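Local coordinates for periplasmic binding protein (Veillonella parvula, PDB 4LJS), which probably captures a small ligand, perhaps a metal chelate, in the periplasm and passes it to a transporter, at residues A[293-296]-A[297-301]. Numbering follows the deposited sequence.
Sequences YSPG and IRLLD
Pro295 and Arg298 meet where a loop winds into a helix, a worked example of a short 3-10 turn feeding an alpha-helix. Arg298 N donates to Pro295 O at 3.2 Å, and one residue on Leu299 N gives a straighter bond to Gly296 O (3.0 Å, 166°). Along Arg298, CB rests 3.6 Å from Pro295 O and CG lies 3.9 Å from the same oxygen. From there the chain, bent at chi2 (-57°) and chi3 (-64°), curls forward along the helix, bringing NE within 2.7 Å of Asp301 OD1, which Arg80 also bridges. Asp301 CG lies at the guanidinium edge and in its plane, yet NE meets OD1 from above the carboxylate plane. At the tip, NH2 makes a weak bond to Asp301 OD2, while NH1 forms a salt bridge with Glu56 and a hydrogen bond to the Tyr78 carbonyl. A leucine in its place would probably leave Glu56 and Asp301 without this shared cation. Away from the charged end, Pro295 CG packs alongside Leu299 CB at 3.9 Å. The buried turn joins the loop after strand 284-288 to helix 299-310, with Ile297 against helices 52-60, 151-164 and 168-188, and Leu299 against the last two.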
ATOM      1  N   TYR A 293       1.656  -2.837  -2.781  1.00 35.89           N
ATOM      2  CA  TYR A 293       3.046  -2.551  -2.460  1.00 39.36           C
ATOM      3  C   TYR A 293       3.084  -1.391  -1.459  1.00 36.85           C
ATOM      4  O   TYR A 293       2.751  -0.262  -1.814  1.00 37.72           O
ATOM      5  CB  TYR A 293       3.829  -2.235  -3.738  1.00 42.37           C
ATOM      6  CG  TYR A 293       5.310  -2.045  -3.514  1.00 47.51           C
ATOM      7  CD1 TYR A 293       5.812  -0.821  -3.099  1.00 45.38           C
ATOM      8  CD2 TYR A 293       6.206  -3.092  -3.708  1.00 48.89           C
ATOM      9  CE1 TYR A 293       7.165  -0.636  -2.882  1.00 57.85           C
ATOM     10  CE2 TYR A 293       7.569  -2.915  -3.499  1.00 56.51           C
ATOM     11  CZ  TYR A 293       8.040  -1.680  -3.085  1.00 60.04           C
ATOM     12  OH  TYR A 293       9.386  -1.476  -2.862  1.00 65.16           O
ATOM     13  N   SER A 294       3.478  -1.687  -0.216  1.00 38.45           N
ATOM     14  CA  SER A 294       3.360  -0.755   0.920  1.00 35.17           C
ATOM     15  C   SER A 294       2.090   0.088   0.887  1.00 34.75           C
ATOM     16  O   SER A 294       2.170   1.302   0.886  1.00 29.42           O
ATOM     17  CB  SER A 294       4.551   0.205   0.965  1.00 34.72           C
ATOM     18  OG  SER A 294       5.765  -0.481   1.162  1.00 40.03           O
ATOM     19  N   PRO A 295       0.918  -0.549   0.849  1.00 32.90           N
ATOM     20  CA  PRO A 295      -0.302   0.213   0.546  1.00 33.06           C
ATOM     21  C   PRO A 295      -0.897   0.955   1.732  1.00 29.65           C
ATOM     22  O   PRO A 295      -1.710   1.856   1.523  1.00 31.80           O
ATOM     23  CB  PRO A 295      -1.284  -0.878   0.089  1.00 24.81           C
ATOM     24  CG  PRO A 295      -0.853  -2.084   0.866  1.00 24.90           C
ATOM     25  CD  PRO A 295       0.650  -1.988   1.014  1.00 26.23           C
ATOM     26  N   GLY A 296      -0.512   0.592   2.951  1.00 30.67           N
ATOM     27  CA  GLY A 296      -1.177   1.137   4.121  1.00 31.16           C
ATOM     28  C   GLY A 296      -2.666   0.829   4.041  1.00 33.67           C
ATOM     29  O   GLY A 296      -3.056  -0.281   3.688  1.00 32.31           O
ATOM     30  N   ILE A 297      -3.497   1.823   4.329  1.00 34.88           N
ATOM     31  CA  ILE A 297      -4.951   1.647   4.311  1.00 36.19           C
ATOM     32  C   ILE A 297      -5.508   1.087   2.989  1.00 34.99           C
ATOM     33  O   ILE A 297      -6.568   0.468   2.986  1.00 31.89           O
ATOM     34  CB  ILE A 297      -5.689   2.966   4.709  1.00 40.85           C
ATOM     35  CG1 ILE A 297      -7.137   2.688   5.115  1.00 46.99           C
ATOM     36  CG2 ILE A 297      -5.618   3.998   3.588  1.00 30.21           C
ATOM     37  CD1 ILE A 297      -7.281   1.697   6.247  1.00 53.86           C
ATOM     38  N   ARG A 298      -4.787   1.275   1.879  1.00 32.32           N
ATOM     39  CA  ARG A 298      -5.274   0.826   0.568  1.00 31.31           C
ATOM     40  C   ARG A 298      -5.173  -0.698   0.379  1.00 33.06           C
ATOM     41  O   ARG A 298      -5.566  -1.246  -0.661  1.00 30.18           O
ATOM     42  CB  ARG A 298      -4.573   1.565  -0.584  1.00 28.26           C
ATOM     43  CG  ARG A 298      -4.786   3.084  -0.589  1.00 36.46           C
ATOM     44  CD  ARG A 298      -6.272   3.440  -0.621  1.00 34.14           C
ATOM     45  NE  ARG A 298      -6.913   2.979  -1.850  1.00 34.28           N
ATOM     46  CZ  ARG A 298      -6.914   3.654  -2.995  1.00 40.45           C
ATOM     47  NH1 ARG A 298      -6.308   4.842  -3.084  1.00 31.61           N
ATOM     48  NH2 ARG A 298      -7.528   3.143  -4.053  1.00 40.93           N
ATOM     49  N   LEU A 299      -4.646  -1.379   1.386  1.00 30.36           N
ATOM     50  CA  LEU A 299      -4.685  -2.838   1.422  1.00 32.09           C
ATOM     51  C   LEU A 299      -6.130  -3.362   1.287  1.00 38.07           C
ATOM     52  O   LEU A 299      -6.357  -4.462   0.787  1.00 37.42           O
ATOM     53  CB  LEU A 299      -4.053  -3.352   2.719  1.00 27.34           C
ATOM     54  CG  LEU A 299      -4.050  -4.870   2.932  1.00 29.38           C
ATOM     55  CD1 LEU A 299      -3.455  -5.596   1.725  1.00 30.37           C
ATOM     56  CD2 LEU A 299      -3.300  -5.230   4.188  1.00 26.19           C
ATOM     57  N   LEU A 300      -7.100  -2.566   1.732  1.00 38.23           N
ATOM     58  CA  LEU A 300      -8.507  -2.929   1.589  1.00 39.51           C
ATOM     59  C   LEU A 300      -8.905  -3.144   0.127  1.00 40.38           C
ATOM     60  O   LEU A 300      -9.665  -4.064  -0.184  1.00 40.98           O
ATOM     61  CB  LEU A 300      -9.408  -1.872   2.235  1.00 41.43           C
ATOM     62  CG  LEU A 300     -10.913  -2.163   2.177  1.00 50.57           C
ATOM     63  CD1 LEU A 300     -11.240  -3.527   2.808  1.00 42.51           C
ATOM     64  CD2 LEU A 300     -11.727  -1.043   2.830  1.00 49.72           C
ATOM     65  N   ASP A 301      -8.389  -2.297  -0.763  1.00 37.33           N
ATOM     66  CA  ASP A 301      -8.682  -2.406  -2.195  1.00 35.85           C
ATOM     67  C   ASP A 301      -8.173  -3.733  -2.771  1.00 35.91           C
ATOM     68  O   ASP A 301      -8.865  -4.392  -3.556  1.00 34.82           O
ATOM     69  CB  ASP A 301      -8.065  -1.235  -2.975  1.00 38.45           C
ATOM     70  CG  ASP A 301      -8.709   0.102  -2.647  1.00 52.92           C
ATOM     71  OD1 ASP A 301      -8.345   0.710  -1.621  1.00 61.42           O
ATOM     72  OD2 ASP A 301      -9.571   0.556  -3.426  1.00 64.94           O
TER